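Local atomic coordinates of glycerol-3-phosphate dehydrogenase [NAD(P)+] (Coxiella burnetii, PDB entry 3K96), a protein that probably catalyses the NAD(P)H-dependent reduction of dihydroxyacetone phosphate to sn-glycerol 3-phosphate, the precursor for phospholipid synthesis. Residues 33-38 / 56-61; 118-123 / 149-154; 175-180 / 262-267; 244-249 / 326-331. One frame throughout, in Å; residues are numbered along the deposited sequence. Where two conformers were deposited one is given.

Contact 1 of 4, residues 33-38 / 56-61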
loop_
_atom_site.group_PDB
_atom_site.type_symbol
_atom_site.label_atom_id
_atom_site.label_comp_id
_atom_site.label_asym_id
_atom_site.label_seq_id
_atom_site.Cartn_x
_atom_site.Cartn_y
_atom_site.Cartn_z
ATOM N N ALA A 33 -22.108 -24.885 -3.964
ATOM C CA ALA A 33 -20.954 -25.675 -4.356
ATOM C C ALA A 33 -19.742 -24.763 -4.545
ATOM O O ALA A 33 -19.844 -23.694 -5.170
ATOM C CB ALA A 33 -21.235 -26.467 -5.664
ATOM N N ILE A 34 -18.610 -25.184 -3.980
ATOM C CA ILE A 34 -17.340 -24.477 -4.163
ATOM C C ILE A 34 -16.397 -25.394 -4.932
ATOM O O ILE A 34 -16.023 -26.460 -4.445
ATOM C CB ILE A 34 -16.707 -24.069 -2.821
ATOM C CG1 ILE A 34 -17.572 -22.986 -2.157
ATOM C CG2 ILE A 34 -15.282 -23.600 -3.048
ATOM C CD1 ILE A 34 -17.148 -22.578 -0.769
ATOM N N LEU A 35 -16.033 -24.968 -6.139
ATOM C CA LEU A 35 -15.171 -25.722 -7.025
ATOM C C LEU A 35 -13.746 -25.184 -6.879
ATOM O O LEU A 35 -13.462 -24.054 -7.276
ATOM C CB LEU A 35 -15.661 -25.578 -8.485
ATOM C CG LEU A 35 -17.156 -25.867 -8.750
ATOM C CD1 LEU A 35 -17.484 -25.793 -10.258
ATOM C CD2 LEU A 35 -17.609 -27.211 -8.161
ATOM N N GLY A 36 -12.872 -26.000 -6.301
ATOM C CA GLY A 36 -11.472 -25.615 -6.019
ATOM C C GLY A 36 -11.217 -25.732 -4.524
ATOM O O GLY A 36 -11.696 -24.909 -3.719
ATOM N N ALA A 37 -10.449 -26.743 -4.142
ATOM C CA ALA A 37 -10.179 -26.987 -2.748
ATOM C C ALA A 37 -8.790 -26.543 -2.336
ATOM O O ALA A 37 -8.102 -27.221 -1.552
ATOM C CB ALA A 37 -10.415 -28.460 -2.418
ATOM N N GLY A 38 -8.343 -25.424 -2.896
ATOM C CA GLY A 38 -7.070 -24.834 -2.476
ATOM C C GLY A 38 -7.336 -24.144 -1.132
ATOM O O GLY A 38 -8.440 -24.275 -0.540
ATOM N N ARG A 56 -20.722 -27.789 -0.359
ATOM C CA ARG A 56 -20.080 -28.895 -1.046
ATOM C C ARG A 56 -18.787 -28.368 -1.674
ATOM O O ARG A 56 -18.811 -27.460 -2.512
ATOM C CB ARG A 56 -20.975 -29.474 -2.133
ATOM C CG ARG A 56 -22.268 -30.053 -1.623
ATOM C CD ARG A 56 -23.096 -30.557 -2.786
ATOM N NE ARG A 56 -24.411 -31.022 -2.368
ATOM C CZ ARG A 56 -25.323 -31.539 -3.184
ATOM N NH1 ARG A 56 -25.079 -31.653 -4.487
ATOM N NH2 ARG A 56 -26.488 -31.945 -2.688
ATOM N N LEU A 57 -17.676 -28.970 -1.283
ATOM C CA LEU A 57 -16.373 -28.580 -1.762
ATOM C C LEU A 57 -15.816 -29.634 -2.694
ATOM O O LEU A 57 -15.628 -30.773 -2.292
ATOM C CB LEU A 57 -15.436 -28.414 -0.559
ATOM C CG LEU A 57 -14.018 -27.933 -0.843
ATOM C CD1 LEU A 57 -14.054 -26.544 -1.471
ATOM C CD2 LEU A 57 -13.204 -27.939 0.457
ATOM N N TRP A 58 -15.522 -29.249 -3.922
ATOM C CA TRP A 58 -14.990 -30.161 -4.934
ATOM C C TRP A 58 -13.544 -29.845 -5.282
ATOM O O TRP A 58 -13.132 -28.681 -5.340
ATOM C CB TRP A 58 -15.828 -30.051 -6.202
ATOM C CG TRP A 58 -15.339 -30.841 -7.403
ATOM C CD1 TRP A 58 -15.582 -32.166 -7.670
ATOM C CD2 TRP A 58 -14.596 -30.340 -8.525
ATOM N NE1 TRP A 58 -15.007 -32.523 -8.868
ATOM C CE2 TRP A 58 -14.399 -31.422 -9.416
ATOM C CE3 TRP A 58 -14.064 -29.079 -8.861
ATOM C CZ2 TRP A 58 -13.697 -31.288 -10.616
ATOM C CZ3 TRP A 58 -13.376 -28.940 -10.058
ATOM C CH2 TRP A 58 -13.196 -30.046 -10.924
ATOM N N SER A 59 -12.786 -30.905 -5.513
ATOM C CA SER A 59 -11.413 -30.799 -5.922
ATOM C C SER A 59 -11.205 -31.720 -7.097
ATOM O O SER A 59 -11.731 -32.840 -7.105
ATOM C CB SER A 59 -10.488 -31.242 -4.789
ATOM O OG SER A 59 -9.137 -31.224 -5.220
ATOM N N TYR A 60 -10.425 -31.270 -8.077
ATOM C CA TYR A 60 -10.104 -32.105 -9.242
ATOM C C TYR A 60 -8.945 -33.099 -8.986
ATOM O O TYR A 60 -8.739 -34.021 -9.780
ATOM C CB TYR A 60 -9.848 -31.259 -10.498
ATOM C CG TYR A 60 -8.890 -30.090 -10.340
ATOM C CD1 TYR A 60 -7.525 -30.267 -10.461
ATOM C CD2 TYR A 60 -9.373 -28.798 -10.120
ATOM C CE1 TYR A 60 -6.657 -29.200 -10.339
ATOM C CE2 TYR A 60 -8.518 -27.727 -9.991
ATOM C CZ TYR A 60 -7.159 -27.928 -10.104
ATOM O OH TYR A 60 -6.294 -26.862 -9.982
ATOM N N GLU A 61 -8.206 -32.909 -7.886
ATOM C CA GLU A 61 -7.132 -33.832 -7.474
ATOM C C GLU A 61 -7.866 -34.958 -6.684
ATOM O O GLU A 61 -8.165 -34.800 -5.511
ATOM C CB GLU A 61 -6.107 -33.073 -6.602
ATOM C CG GLU A 61 -5.572 -31.725 -7.212
ATOM C CD GLU A 61 -4.750 -30.840 -6.214
ATOM O OE1 GLU A 61 -4.288 -29.736 -6.597
ATOM O OE2 GLU A 61 -4.572 -31.237 -5.045
HETATM O O HOH W 1 -8.941 -28.417 -6.371
#
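Ile-34 and Leu-57 are bridge partners on parallel strands, and three backbone hydrogen bonds tie the strands together. Ile-34 N gives to Arg-56 O at 2.7 Å, and Ile-34 O accepts from Trp-58 N at 2.9 Å. Gly-36 N then gives to Trp-58 O at 2.9 Å, past the end of strand 32-35. Apolar contacts form on both faces of the sheet. On one, CG of Leu-57 lies anti to its backbone N (chi1 -177°), which brings its end nearer: Leu-57 CD1 meets Ile-34 CG2 at 3.6 Å, while CG and CD2 meet Ala-37 CB. On the other, Leu-35 CB comes obliquely to Trp-58 CE3 at 3.9 Å, while Leu-35 CD2 touches Trp-58 CB. Beyond the strands a water accepts from Ala-37 N and hydrogen-bonds Ser-59 OG, which also pairs with His-64. Gly-36 and Gly-38 fit the GxGxxG pattern of a Rossmann dinucleotide-binding fold, consistent with the predicted NADPH site at Ser-39 and Trp-40. This is the beta-alpha-beta unit of strand 32-35, helix 39-49 and strand 55-58. Helix 93-97 covers Leu-35 and Trp-58, helix 62-71 touches Ala-37, and strand 102-105 bonds the far edge of strand 32-35.

Contact 2 of 4, residues 118-123 / 149-154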
loop_
_atom_site.group_PDB
_atom_site.type_symbol
_atom_site.label_atom_id
_atom_site.label_comp_id
_atom_site.label_asym_id
_atom_site.label_seq_id
_atom_site.Cartn_x
_atom_site.Cartn_y
_atom_site.Cartn_z
ATOM N N ARG A 118 -15.841 -28.205 -18.465
ATOM C CA ARG A 118 -16.426 -29.372 -17.832
ATOM C C ARG A 118 -17.786 -29.102 -17.200
ATOM O O ARG A 118 -18.564 -30.031 -16.954
ATOM C CB ARG A 118 -15.429 -29.934 -16.832
ATOM C CG ARG A 118 -14.272 -30.547 -17.575
ATOM C CD ARG A 118 -13.023 -30.809 -16.762
ATOM N NE ARG A 118 -12.042 -31.519 -17.601
ATOM C CZ ARG A 118 -11.354 -30.969 -18.610
ATOM N NH1 ARG A 118 -11.529 -29.683 -18.958
ATOM N NH2 ARG A 118 -10.502 -31.719 -19.302
ATOM N N MET A 119 -18.090 -27.836 -16.964
ATOM C CA MET A 119 -19.378 -27.491 -16.424
ATOM C C MET A 119 -20.447 -27.400 -17.503
ATOM O O MET A 119 -21.617 -27.358 -17.166
ATOM C CB MET A 119 -19.317 -26.158 -15.698
ATOM C CG MET A 119 -18.443 -26.202 -14.470
ATOM S SD MET A 119 -18.122 -24.585 -13.735
ATOM C CE MET A 119 -19.768 -24.047 -13.280
ATOM N N LYS A 120 -20.066 -27.360 -18.783
ATOM C CA LYS A 120 -21.079 -27.170 -19.845
ATOM C C LYS A 120 -22.299 -28.089 -19.777
ATOM O O LYS A 120 -23.408 -27.606 -19.870
ATOM C CB LYS A 120 -20.475 -27.178 -21.251
ATOM C CG LYS A 120 -19.681 -25.904 -21.537
ATOM C CD LYS A 120 -19.056 -25.894 -22.898
ATOM C CE LYS A 120 -18.371 -24.566 -23.169
ATOM N NZ LYS A 120 -17.857 -24.519 -24.544
ATOM N N PRO A 121 -22.100 -29.401 -19.601
ATOM C CA PRO A 121 -23.267 -30.279 -19.560
ATOM C C PRO A 121 -24.005 -30.241 -18.250
ATOM O O PRO A 121 -24.987 -30.941 -18.105
ATOM C CB PRO A 121 -22.670 -31.679 -19.727
ATOM C CG PRO A 121 -21.248 -31.476 -20.116
ATOM C CD PRO A 121 -20.843 -30.147 -19.626
ATOM N N LEU A 122 -23.552 -29.420 -17.301
ATOM C CA LEU A 122 -24.144 -29.400 -15.983
ATOM C C LEU A 122 -24.911 -28.125 -15.656
ATOM O O LEU A 122 -25.515 -28.025 -14.594
ATOM C CB LEU A 122 -23.041 -29.631 -14.933
ATOM C CG LEU A 122 -22.171 -30.874 -15.165
ATOM C CD1 LEU A 122 -21.040 -30.912 -14.143
ATOM C CD2 LEU A 122 -22.973 -32.183 -15.122
ATOM N N ILE A 123 -24.913 -27.161 -16.553
ATOM C CA ILE A 123 -25.612 -25.909 -16.284
ATOM C C ILE A 123 -27.130 -26.054 -16.422
ATOM O O ILE A 123 -27.602 -26.789 -17.288
ATOM C CB ILE A 123 -25.132 -24.785 -17.236
ATOM C CG1 ILE A 123 -23.619 -24.554 -17.060
ATOM C CG2 ILE A 123 -25.871 -23.495 -16.976
ATOM C CD1 ILE A 123 -23.178 -24.443 -15.613
ATOM N N THR A 149 -19.540 -16.377 -22.387
ATOM C CA THR A 149 -19.415 -16.985 -23.708
ATOM C C THR A 149 -19.651 -18.497 -23.720
ATOM O O THR A 149 -20.378 -19.005 -24.564
ATOM C CB THR A 149 -18.026 -16.691 -24.301
ATOM O OG1 THR A 149 -17.903 -15.284 -24.456
ATOM C CG2 THR A 149 -17.818 -17.374 -25.672
ATOM N N GLU A 150 -19.063 -19.213 -22.773
ATOM C CA GLU A 150 -19.175 -20.659 -22.755
ATOM C C GLU A 150 -20.431 -21.243 -22.097
ATOM O O GLU A 150 -20.894 -22.272 -22.530
ATOM C CB GLU A 150 -17.940 -21.279 -22.075
ATOM C CG GLU A 150 -16.614 -20.820 -22.623
ATOM C CD GLU A 150 -16.478 -20.992 -24.129
ATOM O OE1 GLU A 150 -17.156 -21.871 -24.682
ATOM O OE2 GLU A 150 -15.654 -20.266 -24.756
ATOM N N LEU A 151 -20.953 -20.599 -21.047
ATOM C CA LEU A 151 -22.105 -21.130 -20.307
ATOM C C LEU A 151 -23.384 -20.307 -20.520
ATOM O O LEU A 151 -24.445 -20.677 -20.029
ATOM C CB LEU A 151 -21.781 -21.179 -18.801
ATOM C CG LEU A 151 -20.490 -21.928 -18.376
ATOM C CD1 LEU A 151 -20.256 -21.889 -16.869
ATOM C CD2 LEU A 151 -20.520 -23.380 -18.821
ATOM N N GLY A 152 -23.284 -19.195 -21.239
ATOM C CA GLY A 152 -24.430 -18.351 -21.452
ATOM C C GLY A 152 -24.382 -17.218 -20.442
ATOM O O GLY A 152 -23.645 -17.276 -19.454
ATOM N N GLN A 153 -25.174 -16.199 -20.700
ATOM C CA GLN A 153 -25.251 -15.012 -19.879
ATOM C C GLN A 153 -26.006 -15.220 -18.577
ATOM O O GLN A 153 -27.084 -14.667 -18.362
ATOM C CB GLN A 153 -25.914 -13.919 -20.686
ATOM C CG GLN A 153 -25.044 -13.459 -21.857
ATOM C CD GLN A 153 -23.802 -12.679 -21.384
ATOM O OE1 GLN A 153 -23.661 -12.340 -20.193
ATOM N NE2 GLN A 153 -22.925 -12.369 -22.316
ATOM N N VAL A 154 -25.415 -16.009 -17.704
ATOM C CA VAL A 154 -25.979 -16.299 -16.414
ATOM C C VAL A 154 -25.643 -15.205 -15.405
ATOM O O VAL A 154 -24.766 -14.401 -15.640
ATOM C CB VAL A 154 -25.391 -17.620 -15.899
ATOM C CG1 VAL A 154 -25.778 -18.809 -16.870
ATOM C CG2 VAL A 154 -23.859 -17.490 -15.741
#
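Lys-120 and Leu-151 bring the two backbones nearest, with CA atoms 6.1 Å apart, close to the C-terminal end of helix 143-151. Leu-151 has the most surface buried here. Both of its methyls take part. CD2 is shared between Ile-123 CG1, at 3.8 Å, and Lys-120 CG, also at 3.8 Å. CD1 reaches Ile-123 CD1 and, more loosely, Met-119 CE at 4.2 Å. The Ile-123 and Leu-151 side chains meet at about a right angle. Ile-129 of strand 128-131 touches both Met-119 and Leu-151, so the apolar cluster rests on the sheet. Gly-152 follows the helix with positive phi (98°) and turns the chain away.

The polar half lies beside this cluster. Lys-120 is extended beyond CG, and its chain passes over the end of helix 143-151. Its CE lies 3.5 Å from Glu-150 O and also 3.5 Å from Glu-150 CB. NZ then forms a salt bridge to Glu-150 OE1 at 2.7 Å. The glutamate chain is bent at chi2 (-54°), which folds its carboxylate back beside the lysine. NZ meets OE1 on the anti side, 28° out of the carboxylate plane. The other oxygen, OE2, makes a salt bridge with Arg-141. Glu-150 is therefore held between two cationic groups, which would be expected to favour its ionised form. The methylenes of Lys-120 serve the apolar cluster and its ammonium serves the carboxylate, so one residue joins apolar and charged contacts at the protein surface.

Contact 3 of 4, residues 175-180 / 262-267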
loop_
_atom_site.group_PDB
_atom_site.type_symbol
_atom_site.label_atom_id
_atom_site.label_comp_id
_atom_site.label_asym_id
_atom_site.label_seq_id
_atom_site.Cartn_x
_atom_site.Cartn_y
_atom_site.Cartn_z
ATOM N N ALA A 175 -11.809 -7.880 4.854
ATOM C CA ALA A 175 -12.776 -7.141 4.039
ATOM C C ALA A 175 -12.482 -7.396 2.570
ATOM O O ALA A 175 -11.335 -7.324 2.151
ATOM C CB ALA A 175 -12.729 -5.652 4.368
ATOM N N VAL A 176 -13.522 -7.733 1.796
ATOM C CA VAL A 176 -13.388 -7.994 0.371
ATOM C C VAL A 176 -14.517 -7.316 -0.395
ATOM O O VAL A 176 -15.538 -6.930 0.181
ATOM C CB VAL A 176 -13.413 -9.493 0.024
ATOM C CG1 VAL A 176 -12.191 -10.220 0.594
ATOM C CG2 VAL A 176 -14.742 -10.140 0.512
ATOM N N SER A 177 -14.316 -7.133 -1.695
ATOM C CA SER A 177 -15.350 -6.543 -2.538
ATOM C C SER A 177 -16.088 -7.662 -3.258
ATOM O O SER A 177 -15.541 -8.734 -3.482
ATOM C CB SER A 177 -14.749 -5.595 -3.580
ATOM O OG SER A 177 -14.080 -4.492 -2.975
ATOM N N LEU A 178 -17.334 -7.397 -3.608
ATOM C CA LEU A 178 -18.121 -8.342 -4.382
ATOM C C LEU A 178 -18.871 -7.563 -5.465
ATOM O O LEU A 178 -19.688 -6.686 -5.166
ATOM C CB LEU A 178 -19.057 -9.125 -3.484
ATOM C CG LEU A 178 -19.797 -10.275 -4.144
ATOM C CD1 LEU A 178 -20.154 -11.338 -3.095
ATOM C CD2 LEU A 178 -21.024 -9.793 -4.910
ATOM N N ALA A 179 -18.516 -7.850 -6.719
ATOM C CA ALA A 179 -19.117 -7.235 -7.895
ATOM C C ALA A 179 -19.896 -8.267 -8.684
ATOM O O ALA A 179 -19.435 -9.394 -8.882
ATOM C CB ALA A 179 -18.043 -6.607 -8.792
ATOM N N SER A 180 -21.047 -7.849 -9.184
ATOM C CA SER A 180 -21.937 -8.712 -9.908
ATOM C C SER A 180 -22.645 -8.017 -11.053
ATOM O O SER A 180 -22.770 -6.805 -11.078
ATOM C CB SER A 180 -23.000 -9.233 -8.937
ATOM O OG SER A 180 -23.860 -10.144 -9.588
ATOM N N THR A 262 -8.536 2.209 -6.123
ATOM C CA THR A 262 -8.129 2.653 -4.803
ATOM C C THR A 262 -8.870 1.891 -3.705
ATOM O O THR A 262 -8.711 2.189 -2.516
ATOM C CB THR A 262 -8.398 4.151 -4.632
ATOM O OG1 THR A 262 -9.788 4.408 -4.867
ATOM C CG2 THR A 262 -7.568 4.967 -5.629
ATOM N N GLY A 263 -9.672 0.897 -4.099
ATOM C CA GLY A 263 -10.445 0.097 -3.126
ATOM C C GLY A 263 -9.778 -1.211 -2.736
ATOM O O GLY A 263 -8.600 -1.438 -3.019
ATOM N N LEU A 264 -10.567 -2.090 -2.101
ATOM C CA LEU A 264 -10.091 -3.376 -1.627
ATOM C C LEU A 264 -9.519 -4.274 -2.701
ATOM O O LEU A 264 -8.496 -4.928 -2.466
ATOM C CB LEU A 264 -11.225 -4.105 -0.900
ATOM C CG LEU A 264 -11.716 -3.483 0.399
ATOM C CD1 LEU A 264 -13.122 -3.998 0.811
ATOM C CD2 LEU A 264 -10.660 -3.719 1.520
ATOM N N ALA A 265 -10.155 -4.293 -3.880
ATOM C CA ALA A 265 -9.741 -5.180 -4.982
ATOM C C ALA A 265 -8.482 -4.658 -5.714
ATOM O O ALA A 265 -7.752 -5.428 -6.340
ATOM C CB ALA A 265 -10.897 -5.382 -5.961
ATOM N N GLY A 266 -8.216 -3.363 -5.596
ATOM C CA GLY A 266 -7.029 -2.781 -6.223
ATOM C C GLY A 266 -5.989 -2.620 -5.134
ATOM O O GLY A 266 -5.314 -3.588 -4.751
ATOM N N LEU A 267 -5.906 -1.404 -4.605
ATOM C CA LEU A 267 -4.962 -1.050 -3.535
ATOM C C LEU A 267 -4.874 -2.027 -2.369
ATOM O O LEU A 267 -3.783 -2.400 -1.951
ATOM C CB LEU A 267 -5.321 0.334 -2.988
ATOM C CG LEU A 267 -4.618 0.765 -1.707
ATOM C CD1 LEU A 267 -3.127 0.873 -1.940
ATOM C CD2 LEU A 267 -5.203 2.063 -1.214
#
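Leu-264, at the start of helix 264-275, packs on Ala-175, Val-176 and Ser-177 of strand 174-180. Its CB lies 3.6 Å from Ser-177 OG, the closest approach of that hydroxyl to the helix segment. CG stands anti to the carbonyl carbon (chi1 -66°), which carries both methyls to the strand. CD1 lies over the backbone of Val-176, 3.8 Å from its carbonyl carbon, and it also touches Ala-175 CB at 3.9 Å. CD2 meets Ala-175 as well, its O at 3.7 Å and its CB at 4.0 Å. The leucine fork is thus set against backbone as much as against side chains.

Ser-177 completes the fit from its side. Its CB points toward the helix, and OG comes within 4.0 Å of Ala-265 N. No hydrogen bond crosses between the two segments, so the contact is one of shape. The CB of Val-176 points away from the helix segment, and its side chain lies close to Gly-161 and Ser-163, both predicted to bind sn-glycerol 3-phosphate.

Neighbours close the patch. Tyr-201 of strand 198-203 touches both Ala-175 and Leu-264, and Pro-162 also packs on Leu-264. The second subunit takes part too: its Ala-238 packs on Ala-175 and its Thr-241 on Leu-264. Here a strand of the mixed sheet in the N-terminal part meets the all-helical C-terminal part. Such a two-part build, with a Rossmann-type nucleotide-binding region joined to a helical region, is that of the NAD-dependent glycerol-3-phosphate dehydrogenase family.

Contact 4 of 4, residues 244-249 / 326-331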
loop_
_atom_site.group_PDB
_atom_site.type_symbol
_atom_site.label_atom_id
_atom_site.label_comp_id
_atom_site.label_asym_id
_atom_site.label_seq_id
_atom_site.Cartn_x
_atom_site.Cartn_y
_atom_site.Cartn_z
ATOM N N LEU A 244 0.308 0.419 -9.346
ATOM C CA LEU A 244 -1.085 0.845 -9.343
ATOM C C LEU A 244 -1.367 1.678 -10.605
ATOM O O LEU A 244 -2.450 1.584 -11.189
ATOM C CB LEU A 244 -1.440 1.621 -8.063
ATOM C CG LEU A 244 -2.945 1.695 -7.788
ATOM C CD1 LEU A 244 -3.441 0.284 -7.381
ATOM C CD2 LEU A 244 -3.331 2.699 -6.712
ATOM N N THR A 245 -0.396 2.480 -11.044
ATOM C CA THR A 245 -0.577 3.270 -12.276
ATOM C C THR A 245 -0.850 2.394 -13.509
ATOM O O THR A 245 -1.756 2.694 -14.302
ATOM C CB THR A 245 0.643 4.195 -12.536
ATOM O OG1 THR A 245 0.785 5.103 -11.432
ATOM C CG2 THR A 245 0.473 4.991 -13.833
ATOM N N GLU A 246 -0.089 1.311 -13.707
ATOM C CA GLU A 246 -0.371 0.470 -14.892
ATOM C C GLU A 246 -1.616 -0.374 -14.702
ATOM O O GLU A 246 -2.311 -0.692 -15.679
ATOM C CB GLU A 246 0.841 -0.357 -15.371
ATOM C CG GLU A 246 1.338 -1.436 -14.491
ATOM C CD GLU A 246 2.698 -1.967 -14.976
ATOM O OE1 GLU A 246 2.784 -3.152 -15.358
ATOM O OE2 GLU A 246 3.677 -1.178 -15.002
ATOM N N MET A 247 -1.903 -0.737 -13.455
ATOM C CA MET A 247 -3.123 -1.469 -13.153
ATOM C C MET A 247 -4.292 -0.529 -13.569
ATOM O O MET A 247 -5.224 -0.948 -14.229
ATOM C CB MET A 247 -3.196 -1.818 -11.662
ATOM C CG MET A 247 -4.427 -2.627 -11.236
ATOM S SD MET A 247 -4.515 -2.885 -9.435
ATOM C CE MET A 247 -3.160 -4.025 -9.197
ATOM N N GLY A 248 -4.183 0.753 -13.229
ATOM C CA GLY A 248 -5.230 1.731 -13.555
ATOM C C GLY A 248 -5.427 1.915 -15.053
ATOM O O GLY A 248 -6.565 2.065 -15.533
ATOM N N ARG A 249 -4.322 1.882 -15.798
ATOM C CA ARG A 249 -4.370 2.027 -17.250
ATOM C C ARG A 249 -5.142 0.861 -17.889
ATOM O O ARG A 249 -5.993 1.054 -18.762
ATOM C CB ARG A 249 -2.950 2.114 -17.821
ATOM C CG ARG A 249 -2.924 2.477 -19.284
ATOM C CD ARG A 249 -1.496 2.796 -19.814
ATOM N NE ARG A 249 -0.870 3.900 -19.089
ATOM C CZ ARG A 249 0.143 3.788 -18.237
ATOM N NH1 ARG A 249 0.606 4.877 -17.639
ATOM N NH2 ARG A 249 0.719 2.614 -17.996
ATOM N N PRO A 326 4.795 -1.097 -17.994
ATOM C CA PRO A 326 6.242 -1.280 -17.820
ATOM C C PRO A 326 6.669 -2.345 -16.834
ATOM O O PRO A 326 7.599 -3.091 -17.143
ATOM C CB PRO A 326 6.757 0.108 -17.370
ATOM C CG PRO A 326 5.596 1.061 -17.496
ATOM C CD PRO A 326 4.346 0.292 -17.782
ATOM N N LEU A 327 6.051 -2.414 -15.655
ATOM C CA LEU A 327 6.439 -3.453 -14.704
ATOM C C LEU A 327 6.140 -4.843 -15.255
ATOM O O LEU A 327 6.989 -5.736 -15.181
ATOM C CB LEU A 327 5.832 -3.285 -13.305
ATOM C CG LEU A 327 6.538 -2.250 -12.413
ATOM C CD1 LEU A 327 6.422 -0.842 -12.983
ATOM C CD2 LEU A 327 6.013 -2.303 -10.976
ATOM N N THR A 328 4.950 -5.014 -15.817
ATOM C CA THR A 328 4.536 -6.310 -16.368
ATOM C C THR A 328 5.465 -6.736 -17.491
ATOM O O THR A 328 5.836 -7.890 -17.583
ATOM C CB THR A 328 3.106 -6.232 -16.909
ATOM O OG1 THR A 328 2.227 -5.871 -15.831
ATOM C CG2 THR A 328 2.700 -7.554 -17.540
ATOM N N PHE A 329 5.855 -5.785 -18.333
ATOM C CA PHE A 329 6.748 -6.102 -19.429
ATOM C C PHE A 329 8.135 -6.493 -18.951
ATOM O O PHE A 329 8.732 -7.406 -19.514
ATOM C CB PHE A 329 6.806 -4.962 -20.439
ATOM C CG PHE A 329 5.629 -4.929 -21.353
ATOM C CD1 PHE A 329 5.801 -4.868 -22.728
ATOM C CD2 PHE A 329 4.328 -5.037 -20.843
ATOM C CE1 PHE A 329 4.691 -4.864 -23.583
ATOM C CE2 PHE A 329 3.236 -5.032 -21.679
ATOM C CZ PHE A 329 3.413 -4.945 -23.056
ATOM N N GLN A 330 8.653 -5.814 -17.927
ATOM C CA GLN A 330 9.973 -6.164 -17.388
ATOM C C GLN A 330 9.932 -7.548 -16.764
ATOM O O GLN A 330 10.838 -8.347 -16.967
ATOM C CB GLN A 330 10.453 -5.151 -16.357
ATOM C CG GLN A 330 10.929 -3.840 -16.929
ATOM C CD GLN A 330 12.262 -3.954 -17.653
ATOM O OE1 GLN A 330 12.437 -4.787 -18.541
ATOM N NE2 GLN A 330 13.207 -3.096 -17.277
ATOM N N VAL A 331 8.882 -7.844 -16.009
ATOM C CA VAL A 331 8.778 -9.184 -15.403
ATOM C C VAL A 331 8.793 -10.236 -16.524
ATOM O O VAL A 331 9.512 -11.240 -16.444
ATOM C CB VAL A 331 7.554 -9.351 -14.485
ATOM C CG1 VAL A 331 7.409 -10.814 -14.031
ATOM C CG2 VAL A 331 7.678 -8.433 -13.280
#
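Glu-246 reaches from helix 233-253 to Leu-327 and Thr-328 in the first turn of helix 326-336, and its carboxylate receives three hydrogen bonds there. It has the most surface buried of any residue in the contact. OE2 accepts from Leu-327 N at 2.8 Å. OE1 accepts twice from Thr-328, from its N at 2.9 Å and from its OG1 at 2.8 Å. Each oxygen meets its backbone N-H with its syn lone pair, whereas the hydroxyl comes nearly along the C-O axis of OE1. CG sits between the backbone N and the carbonyl carbon (chi1 67°), and the chain then runs out extended to the helix end. The bonds to both oxygens fix the rotation of the carboxylate.

This is capping of a helix N-terminus by a side chain from another helix. The two helix segments cross at -104°, with a closest axis approach of 9.8 Å. The acid faces the start of helix 326-336, where the helix dipole would probably stabilise its negative charge.

Pro-326 is next in buried surface. Its N has no hydrogen to give, although it lies 3.2 Å from Glu-246 OE2. Its CD makes a van der Waals contact with the same OE2, also at 3.2 Å. Leu-327 adds its CD1 at 3.4 Å from Glu-246 OE2. Around the site, Leu-327 touches Leu-219 and Thr-328 touches Ile-218, both on helix 206-228, and Arg-249 bonds to Glu-324 O.

Contacts 1 and 2 come first along the chain, in series, and both lie in the N-terminal, nucleotide-binding part. Their centres are about 18 Å apart, and they touch where Leu-35 CD1 meets Met-119 SD at 3.7 Å. Contact 3 reaches the same sheet as contact 1 through strand 174-180, but their centres are about 24 Å apart. Contact 4 lies wholly among the C-terminal helices, its centre about 19 Å from that of contact 3. Contacts 3 and 4 alternate along the chain and touch at Gly-266 with Met-247 and at Leu-267 with Leu-244. Contacts 1 and 4, with centres about 32 Å apart, lie on opposite sides of the chain's centre. Contact 3 has one segment in each part and so bridges them.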